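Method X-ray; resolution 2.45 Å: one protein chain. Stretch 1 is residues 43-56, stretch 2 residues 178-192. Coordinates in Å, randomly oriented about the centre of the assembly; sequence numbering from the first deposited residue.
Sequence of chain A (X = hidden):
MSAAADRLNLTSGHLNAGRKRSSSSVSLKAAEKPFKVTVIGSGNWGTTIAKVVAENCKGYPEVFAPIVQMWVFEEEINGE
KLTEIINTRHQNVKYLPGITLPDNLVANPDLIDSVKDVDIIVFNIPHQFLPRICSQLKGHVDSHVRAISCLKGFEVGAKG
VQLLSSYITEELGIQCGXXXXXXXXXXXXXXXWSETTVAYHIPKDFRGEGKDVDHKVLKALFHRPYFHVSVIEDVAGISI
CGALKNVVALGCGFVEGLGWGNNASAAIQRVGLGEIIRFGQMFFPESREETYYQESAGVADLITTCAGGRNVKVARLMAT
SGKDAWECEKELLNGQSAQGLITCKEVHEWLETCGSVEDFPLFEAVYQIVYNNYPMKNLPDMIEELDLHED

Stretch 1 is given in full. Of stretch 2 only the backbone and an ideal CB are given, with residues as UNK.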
ATOM      1  N   GLY A  43      -6.079  27.545  11.155  1.00 68.07           N
ATOM      2  CA  GLY A  43      -5.077  27.446  10.096  1.00 66.31           C
ATOM      3  C   GLY A  43      -5.600  26.717   8.868  1.00 67.63           C
ATOM      4  O   GLY A  43      -6.810  26.702   8.617  1.00 67.64           O
ATOM      5  N   ASN A  44      -4.691  26.129   8.103  1.00 60.91           N
ATOM      6  CA  ASN A  44      -4.977  25.266   6.951  1.00 58.48           C
ATOM      7  C   ASN A  44      -6.048  24.226   7.206  1.00 60.41           C
ATOM      8  O   ASN A  44      -7.147  24.275   6.714  1.00 59.60           O
ATOM      9  CB  ASN A  44      -3.707  24.488   6.647  1.00 57.14           C
ATOM     10  CG  ASN A  44      -3.203  24.728   5.288  1.00 80.77           C
ATOM     11  OD1 ASN A  44      -2.065  24.452   4.980  1.00 69.14           O
ATOM     12  ND2 ASN A  44      -4.041  25.262   4.458  1.00 80.84           N
ATOM     13  N   TRP A  45      -5.643  23.257   7.991  1.00 55.23           N
ATOM     14  CA  TRP A  45      -6.422  22.103   8.387  1.00 54.00           C
ATOM     15  C   TRP A  45      -7.585  22.466   9.297  1.00 59.14           C
ATOM     16  O   TRP A  45      -8.669  21.899   9.149  1.00 59.40           O
ATOM     17  CB  TRP A  45      -5.486  21.037   8.991  1.00 51.61           C
ATOM     18  CG  TRP A  45      -6.006  19.621   9.059  1.00 50.99           C
ATOM     19  CD1 TRP A  45      -5.673  18.685   9.994  1.00 53.50           C
ATOM     20  CD2 TRP A  45      -6.870  18.956   8.120  1.00 49.50           C
ATOM     21  NE1 TRP A  45      -6.288  17.487   9.709  1.00 51.70           N
ATOM     22  CE2 TRP A  45      -7.027  17.625   8.565  1.00 52.27           C
ATOM     23  CE3 TRP A  45      -7.547  19.361   6.957  1.00 51.02           C
ATOM     24  CZ2 TRP A  45      -7.827  16.699   7.891  1.00 50.55           C
ATOM     25  CZ3 TRP A  45      -8.319  18.435   6.273  1.00 51.33           C
ATOM     26  CH2 TRP A  45      -8.443  17.119   6.733  1.00 50.81           C
ATOM     27  N   GLY A  46      -7.361  23.431  10.186  1.00 56.83           N
ATOM     28  CA  GLY A  46      -8.353  23.945  11.122  1.00 58.17           C
ATOM     29  C   GLY A  46      -9.583  24.529  10.457  1.00 62.63           C
ATOM     30  O   GLY A  46     -10.704  24.178  10.836  1.00 62.57           O
ATOM     31  N   THR A  47      -9.379  25.422   9.457  1.00 59.94           N
ATOM     32  CA  THR A  47     -10.462  26.074   8.702  1.00 61.59           C
ATOM     33  C   THR A  47     -11.205  25.050   7.844  1.00 63.57           C
ATOM     34  O   THR A  47     -12.434  25.092   7.761  1.00 64.40           O
ATOM     35  CB  THR A  47      -9.925  27.247   7.864  1.00 68.10           C
ATOM     36  OG1 THR A  47      -9.071  28.046   8.671  1.00 66.28           O
ATOM     37  CG2 THR A  47     -11.027  28.112   7.279  1.00 69.01           C
ATOM     38  N   THR A  48     -10.448  24.134   7.215  1.00 57.93           N
ATOM     39  CA  THR A  48     -10.966  23.069   6.366  1.00 55.86           C
ATOM     40  C   THR A  48     -11.872  22.128   7.170  1.00 59.36           C
ATOM     41  O   THR A  48     -13.009  21.900   6.763  1.00 59.51           O
ATOM     42  CB  THR A  48      -9.811  22.352   5.646  1.00 60.67           C
ATOM     43  OG1 THR A  48      -9.011  23.317   4.958  1.00 59.44           O
ATOM     44  CG2 THR A  48     -10.301  21.312   4.666  1.00 57.21           C
ATOM     45  N   ILE A  49     -11.388  21.626   8.322  1.00 55.93           N
ATOM     46  CA  ILE A  49     -12.183  20.739   9.165  1.00 56.95           C
ATOM     47  C   ILE A  49     -13.434  21.418   9.731  1.00 63.62           C
ATOM     48  O   ILE A  49     -14.474  20.772   9.852  1.00 64.37           O
ATOM     49  CB  ILE A  49     -11.333  19.920  10.183  1.00 59.69           C
ATOM     50  CG1 ILE A  49     -11.752  18.438  10.199  1.00 59.22           C
ATOM     51  CG2 ILE A  49     -11.333  20.515  11.588  1.00 63.77           C
ATOM     52  CD1 ILE A  49     -11.201  17.594   9.053  1.00 57.95           C
ATOM     53  N   ALA A  50     -13.342  22.738   9.995  1.00 61.64           N
ATOM     54  CA  ALA A  50     -14.433  23.576  10.490  1.00 63.80           C
ATOM     55  C   ALA A  50     -15.508  23.778   9.414  1.00 67.15           C
ATOM     56  O   ALA A  50     -16.685  23.898   9.750  1.00 68.60           O
ATOM     57  CB  ALA A  50     -13.885  24.910  10.946  1.00 66.70           C
ATOM     58  N   LYS A  51     -15.099  23.796   8.122  1.00 61.96           N
ATOM     59  CA  LYS A  51     -15.983  23.920   6.957  1.00 62.49           C
ATOM     60  C   LYS A  51     -16.778  22.611   6.801  1.00 65.33           C
ATOM     61  O   LYS A  51     -17.990  22.656   6.574  1.00 67.52           O
ATOM     62  CB  LYS A  51     -15.157  24.223   5.689  1.00 63.34           C
ATOM     63  CG  LYS A  51     -15.965  24.325   4.396  1.00 68.71           C
ATOM     64  CD  LYS A  51     -15.055  24.449   3.184  1.00 69.10           C
ATOM     65  CE  LYS A  51     -15.805  24.483   1.876  1.00 69.76           C
ATOM     66  NZ  LYS A  51     -16.193  23.127   1.413  1.00 69.46           N
ATOM     67  N   VAL A  52     -16.083  21.456   6.947  1.00 57.80           N
ATOM     68  CA  VAL A  52     -16.622  20.091   6.889  1.00 55.92           C
ATOM     69  C   VAL A  52     -17.700  19.915   7.989  1.00 64.38           C
ATOM     70  O   VAL A  52     -18.810  19.448   7.706  1.00 65.77           O
ATOM     71  CB  VAL A  52     -15.458  19.063   7.014  1.00 55.38           C
ATOM     72  CG1 VAL A  52     -15.951  17.662   7.374  1.00 53.59           C
ATOM     73  CG2 VAL A  52     -14.612  19.030   5.742  1.00 53.40           C
ATOM     74  N   VAL A  53     -17.364  20.330   9.228  1.00 61.96           N
ATOM     75  CA  VAL A  53     -18.222  20.269  10.411  1.00 64.14           C
ATOM     76  C   VAL A  53     -19.448  21.202  10.278  1.00 72.15           C
ATOM     77  O   VAL A  53     -20.565  20.755  10.551  1.00 74.19           O
ATOM     78  CB  VAL A  53     -17.387  20.472  11.706  1.00 68.11           C
ATOM     79  CG1 VAL A  53     -18.254  20.853  12.898  1.00 71.84           C
ATOM     80  CG2 VAL A  53     -16.563  19.225  12.021  1.00 64.88           C
ATOM     81  N   ALA A  54     -19.254  22.457   9.801  1.00 70.02           N
ATOM     82  CA  ALA A  54     -20.349  23.421   9.595  1.00 74.10           C
ATOM     83  C   ALA A  54     -21.365  22.955   8.546  1.00 78.74           C
ATOM     84  O   ALA A  54     -22.563  23.215   8.695  1.00 82.49           O
ATOM     85  CB  ALA A  54     -19.802  24.796   9.234  1.00 76.13           C
ATOM     86  N   GLU A  55     -20.883  22.258   7.501  1.00 71.89           N
ATOM     87  CA  GLU A  55     -21.703  21.687   6.430  1.00 72.44           C
ATOM     88  C   GLU A  55     -22.617  20.593   6.991  1.00 77.21           C
ATOM     89  O   GLU A  55     -23.796  20.535   6.634  1.00 79.51           O
ATOM     90  CB  GLU A  55     -20.806  21.100   5.325  1.00 70.25           C
ATOM     91  CG  GLU A  55     -20.298  22.128   4.326  1.00 78.45           C
ATOM     92  CD  GLU A  55     -19.161  21.666   3.433  1.00 83.66           C
ATOM     93  OE1 GLU A  55     -18.974  20.438   3.282  1.00 66.19           O
ATOM     94  OE2 GLU A  55     -18.457  22.539   2.878  1.00 72.29           O
ATOM     95  N   ASN A  56     -22.066  19.741   7.880  1.00 71.88           N
ATOM     96  CA  ASN A  56     -22.790  18.644   8.516  1.00 72.45           C
ATOM     97  C   ASN A  56     -23.758  19.089   9.606  1.00 80.73           C
ATOM     98  O   ASN A  56     -24.805  18.460   9.762  1.00 82.42           O
ATOM     99  CB  ASN A  56     -21.835  17.560   9.003  1.00 67.96           C
ATOM    100  CG  ASN A  56     -21.252  16.734   7.888  1.00 82.77           C
ATOM    101  OD1 ASN A  56     -21.927  16.374   6.918  1.00 79.47           O
ATOM    102  ND2 ASN A  56     -19.989  16.382   8.018  1.00 72.00           N
ATOM    103  N   UNK A 178      -9.081  10.640  17.754  1.00 54.28           N
ATOM    104  CA  UNK A 178      -8.236  11.222  16.708  1.00 51.52           C
ATOM    105  C   UNK A 178      -8.846  11.147  15.312  1.00 50.81           C
ATOM    106  O   UNK A 178      -9.711  10.315  15.066  1.00 49.55           O
ATOM    107  CB  UNK A 178      -6.877  10.519  16.698  1.00 51.52           C
ATOM    108  N   UNK A 179      -8.433  12.071  14.427  1.00 46.02           N
ATOM    109  CA  UNK A 179      -8.824  12.146  13.019  1.00 43.93           C
ATOM    110  C   UNK A 179      -7.520  12.192  12.214  1.00 47.44           C
ATOM    111  O   UNK A 179      -6.707  13.097  12.413  1.00 45.78           O
ATOM    112  CB  UNK A 179      -9.712  13.360  12.735  1.00 43.93           C
ATOM    113  N   UNK A 180      -7.313  11.187  11.333  1.00 45.15           N
ATOM    114  CA  UNK A 180      -6.117  11.072  10.479  1.00 43.65           C
ATOM    115  C   UNK A 180      -6.402  10.223   9.239  1.00 45.33           C
ATOM    116  O   UNK A 180      -7.116   9.236   9.317  1.00 44.92           O
ATOM    117  CB  UNK A 180      -4.955  10.465  11.268  1.00 43.65           C
ATOM    118  N   UNK A 181      -5.845  10.616   8.107  1.00 41.29           N
ATOM    119  CA  UNK A 181      -6.010   9.886   6.853  1.00 38.77           C
ATOM    120  C   UNK A 181      -5.121  10.415   5.753  1.00 40.33           C
ATOM    121  O   UNK A 181      -4.370  11.363   5.972  1.00 38.97           O
ATOM    122  CB  UNK A 181      -7.470   9.942   6.398  1.00 38.77           C
ATOM    123  N   UNK A 182      -5.172   9.784   4.565  1.00 37.43           N
ATOM    124  CA  UNK A 182      -4.419  10.231   3.392  1.00 36.40           C
ATOM    125  C   UNK A 182      -5.166  11.459   2.812  1.00 42.69           C
ATOM    126  O   UNK A 182      -6.063  11.347   1.968  1.00 42.49           O
ATOM    127  CB  UNK A 182      -4.283   9.112   2.358  1.00 36.40           C
ATOM    128  N   UNK A 183      -4.824  12.632   3.341  1.00 42.01           N
ATOM    129  CA  UNK A 183      -5.462  13.887   2.964  1.00 43.46           C
ATOM    130  C   UNK A 183      -4.600  15.111   3.217  1.00 47.76           C
ATOM    131  O   UNK A 183      -3.676  15.063   4.017  1.00 47.66           O
ATOM    132  CB  UNK A 183      -6.783  14.038   3.721  1.00 43.46           C
ATOM    133  N   UNK A 184      -4.899  16.194   2.497  1.00 46.40           N
ATOM    134  CA  UNK A 184      -4.251  17.514   2.546  1.00 48.35           C
ATOM    135  C   UNK A 184      -5.402  18.530   2.671  1.00 52.70           C
ATOM    136  O   UNK A 184      -6.391  18.421   1.937  1.00 53.32           O
ATOM    137  CB  UNK A 184      -3.382  17.778   1.315  1.00 48.35           C
ATOM    138  N   UNK A 185      -5.274  19.508   3.586  1.00 49.93           N
ATOM    139  CA  UNK A 185      -6.264  20.561   3.821  1.00 51.26           C
ATOM    140  C   UNK A 185      -6.751  21.224   2.528  1.00 56.16           C
ATOM    141  O   UNK A 185      -7.955  21.328   2.317  1.00 56.08           O
ATOM    142  CB  UNK A 185      -5.672  21.625   4.748  1.00 51.26           C
ATOM    143  N   UNK A 186      -5.805  21.616   1.654  1.00 54.29           N
ATOM    144  CA  UNK A 186      -6.016  22.260   0.351  1.00 56.03           C
ATOM    145  C   UNK A 186      -6.968  21.480  -0.566  1.00 57.69           C
ATOM    146  O   UNK A 186      -7.837  22.082  -1.190  1.00 59.26           O
ATOM    147  CB  UNK A 186      -4.670  22.439  -0.354  1.00 56.03           C
ATOM    148  N   UNK A 187      -6.813  20.152  -0.627  1.00 51.32           N
ATOM    149  CA  UNK A 187      -7.652  19.290  -1.459  1.00 50.70           C
ATOM    150  C   UNK A 187      -9.039  19.075  -0.862  1.00 52.44           C
ATOM    151  O   UNK A 187     -10.022  19.133  -1.604  1.00 52.86           O
ATOM    152  CB  UNK A 187      -6.967  17.937  -1.665  1.00 50.70           C
ATOM    153  N   UNK A 188      -9.123  18.834   0.472  1.00 46.67           N
ATOM    154  CA  UNK A 188     -10.399  18.647   1.185  1.00 46.26           C
ATOM    155  C   UNK A 188     -11.250  19.926   1.045  1.00 52.85           C
ATOM    156  O   UNK A 188     -12.451  19.824   0.789  1.00 53.91           O
ATOM    157  CB  UNK A 188     -10.156  18.318   2.659  1.00 46.26           C
ATOM    158  N   UNK A 189     -10.611  21.118   1.182  1.00 50.91           N
ATOM    159  CA  UNK A 189     -11.255  22.437   1.054  1.00 53.81           C
ATOM    160  C   UNK A 189     -11.812  22.642  -0.352  1.00 57.23           C
ATOM    161  O   UNK A 189     -12.945  23.082  -0.492  1.00 57.80           O
ATOM    162  CB  UNK A 189     -10.262  23.552   1.388  1.00 53.81           C
ATOM    163  N   UNK A 190     -11.035  22.249  -1.383  1.00 53.90           N
ATOM    164  CA  UNK A 190     -11.413  22.323  -2.795  1.00 55.80           C
ATOM    165  C   UNK A 190     -12.464  21.263  -3.155  1.00 62.71           C
ATOM    166  O   UNK A 190     -12.919  21.206  -4.301  1.00 64.83           O
ATOM    167  CB  UNK A 190     -10.176  22.153  -3.679  1.00 55.80           C
ATOM    168  N   UNK A 191     -12.825  20.410  -2.180  1.00 58.78           N
ATOM    169  CA  UNK A 191     -13.783  19.308  -2.302  1.00 57.86           C
ATOM    170  C   UNK A 191     -13.308  18.211  -3.258  1.00 59.99           C
ATOM    171  O   UNK A 191     -14.122  17.541  -3.900  1.00 59.75           O
ATOM    172  CB  UNK A 191     -15.134  19.848  -2.777  1.00 57.86           C
ATOM    173  N   UNK A 192     -11.972  18.030  -3.340  1.00 55.27           N
ATOM    174  CA  UNK A 192     -11.337  16.970  -4.124  1.00 53.76           C
ATOM    175  C   UNK A 192     -11.452  15.710  -3.271  1.00 53.63           C
ATOM    176  O   UNK A 192     -11.071  15.728  -2.096  1.00 52.47           O
ATOM    177  CB  UNK A 192      -9.884  17.296  -4.476  1.00 53.76           C
TER

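Position 178 lies in an extended strand, out of reach of the helix 44-56; it is Ala 178. At 179 the strand continues and CA-to-CB points toward the helix, but nothing of stretch 1 lies within 5.5 Å of the ideal CB. A long apolar chain could span that gap to the hydrocarbon surface of Trp 45 and Ile 49; leucine, isoleucine or methionine would serve. The residue is Leu 179, whose CD2 reaches both, 3.8 Å from Trp 45 CZ2 and 4.0 Å from Ile 49 CD1.

At 180 the bond points away, and stretch 1 sets no demand; the residue is Ser 180. Position 181, with phi and psi both near 180°, is fully extended, which is especially easy for glycine; it is Gly 181. Position 182 is again out of reach, and is Ala 182.

Position 183 points toward the helix, its ideal CB 4.6 Å from Trp 45 CH2. A medium-sized side chain, polar or apolar, could lie beside the indole. Asn 183 does so: its OD1 comes to 3.3 Å from Trp 45 CZ2, a contact with a ring carbon, while its ND2 is hydrogen-bonded elsewhere in the structure. Position 184 precedes a helix as its N-cap and points away, so stretch 1 leaves the choice wide. The residue is Ile 184, whose side chain has no hydrogen-bonding group to offer.

Position 185 is the tightest. The ideal CB already lies 3.6 Å from both Asn 44 C and Trp 45 N, and 3.7 Å from Thr 48 OG1, leaving room for glycine or alanine; alanine better suits a helix. Ala 185 places its CB 3.6 Å from Trp 45 CE3, and the CA atoms of Trp 45 and Ala 185 are just 4.8 Å apart. At 186 the bond runs sideways, with space for many polar residues; Thr 186 brings OG1 no closer than 4.3 Å to Asn 44 ND2. Position 187 points away, where a charged residue is easily accommodated; it is Glu 187.

At 188 the ideal CB is 3.6 Å from Thr 48 CG2 and 4.1 Å from Trp 45 CZ3, a setting for a compact apolar residue. Val 188 spreads its two methyls: CG2 lies 3.9 Å from Trp 45 CZ3, and CG1 4.0 Å from Val 52 CG2. At 189, Thr 48 OG1 is 3.8 Å from the ideal CB, so a small residue fits well; it is Ala 189.

Position 190 points away and suits a polar residue; Gln 190 bonds back from NE2 to Thr 186 O (3.3 Å). Position 191 has positive phi, closing a Schellman motif, which favours glycine or asparagine, yet the nearby ammonium of Lys 51 invites an acid. Glu 191 extends OE2 to 2.8 Å from Lys 51 NZ, forming a salt bridge; the same NZ also bridges Glu 55 OE2 (2.8 Å), so one lysine is shared by two carboxylates, whose OE2 atoms, of Glu 55 and Glu 191, lie 3.7 Å apart, and eases their repulsion without cancelling both charges. Position 192 is out of reach; it is His 192.

Stretch 2, residues 178-192: ALSGANIATEVAQEH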
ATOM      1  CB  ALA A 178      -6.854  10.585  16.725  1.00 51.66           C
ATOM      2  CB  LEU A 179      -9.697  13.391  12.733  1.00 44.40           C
ATOM      3  CG  LEU A 179     -10.278  13.534  11.310  1.00 46.56           C
ATOM      4  CD1 LEU A 179     -11.615  14.205  11.333  1.00 47.16           C
ATOM      5  CD2 LEU A 179      -9.326  14.308  10.379  1.00 47.13           C
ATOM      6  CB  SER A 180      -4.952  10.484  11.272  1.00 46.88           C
ATOM      7  OG  SER A 180      -3.698  10.692  10.644  1.00 52.41           O
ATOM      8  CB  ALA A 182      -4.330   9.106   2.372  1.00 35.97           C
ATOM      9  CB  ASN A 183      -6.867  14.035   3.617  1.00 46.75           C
ATOM     10  CG  ASN A 183      -6.919  13.772   5.093  1.00 53.24           C
ATOM     11  OD1 ASN A 183      -6.333  14.483   5.906  1.00 50.80           O
ATOM     12  ND2 ASN A 183      -7.646  12.753   5.466  1.00 42.93           N
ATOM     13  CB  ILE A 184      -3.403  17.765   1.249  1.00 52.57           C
ATOM     14  CG1 ILE A 184      -2.249  16.768   1.120  1.00 53.42           C
ATOM     15  CG2 ILE A 184      -2.853  19.172   1.213  1.00 56.00           C
ATOM     16  CD1 ILE A 184      -1.730  16.498  -0.354  1.00 68.51           C
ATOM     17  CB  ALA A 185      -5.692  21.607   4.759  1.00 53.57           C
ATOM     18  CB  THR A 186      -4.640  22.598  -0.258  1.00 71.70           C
ATOM     19  OG1 THR A 186      -4.113  23.715   0.466  1.00 81.18           O
ATOM     20  CG2 THR A 186      -4.694  22.931  -1.748  1.00 73.32           C
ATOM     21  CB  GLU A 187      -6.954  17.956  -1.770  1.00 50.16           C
ATOM     22  CG  GLU A 187      -5.769  18.110  -2.708  1.00 63.44           C
ATOM     23  CD  GLU A 187      -5.447  16.851  -3.482  1.00 99.58           C
ATOM     24  OE1 GLU A 187      -5.716  16.822  -4.707  1.00109.75           O
ATOM     25  OE2 GLU A 187      -4.956  15.880  -2.859  1.00 90.49           O
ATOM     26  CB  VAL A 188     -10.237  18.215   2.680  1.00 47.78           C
ATOM     27  CG1 VAL A 188     -11.594  17.972   3.345  1.00 47.91           C
ATOM     28  CG2 VAL A 188      -9.350  16.989   2.826  1.00 44.88           C
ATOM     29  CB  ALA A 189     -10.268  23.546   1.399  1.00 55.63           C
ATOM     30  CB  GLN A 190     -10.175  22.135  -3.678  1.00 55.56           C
ATOM     31  CG  GLN A 190      -9.391  23.405  -3.919  1.00 60.78           C
ATOM     32  CD  GLN A 190      -8.246  23.135  -4.857  1.00 69.92           C
ATOM     33  OE1 GLN A 190      -8.367  23.276  -6.078  1.00 71.55           O
ATOM     34  NE2 GLN A 190      -7.111  22.731  -4.308  1.00 49.94           N
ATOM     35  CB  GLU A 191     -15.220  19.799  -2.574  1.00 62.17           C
ATOM     36  CG  GLU A 191     -15.759  20.685  -1.463  1.00 71.97           C
ATOM     37  CD  GLU A 191     -17.192  21.164  -1.585  1.00 88.40           C
ATOM     38  OE1 GLU A 191     -17.852  20.857  -2.605  1.00 76.22           O
ATOM     39  OE2 GLU A 191     -17.657  21.854  -0.649  1.00 85.54           O
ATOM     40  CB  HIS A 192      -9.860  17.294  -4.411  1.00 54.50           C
ATOM     41  CG  HIS A 192      -9.624  18.404  -5.393  1.00 61.14           C
ATOM     42  ND1 HIS A 192     -10.660  19.190  -5.873  1.00 66.32           N
ATOM     43  CD2 HIS A 192      -8.462  18.838  -5.933  1.00 63.75           C
ATOM     44  CE1 HIS A 192     -10.097  20.065  -6.691  1.00 67.71           C
ATOM     45  NE2 HIS A 192      -8.777  19.888  -6.762  1.00 66.50           N
TER
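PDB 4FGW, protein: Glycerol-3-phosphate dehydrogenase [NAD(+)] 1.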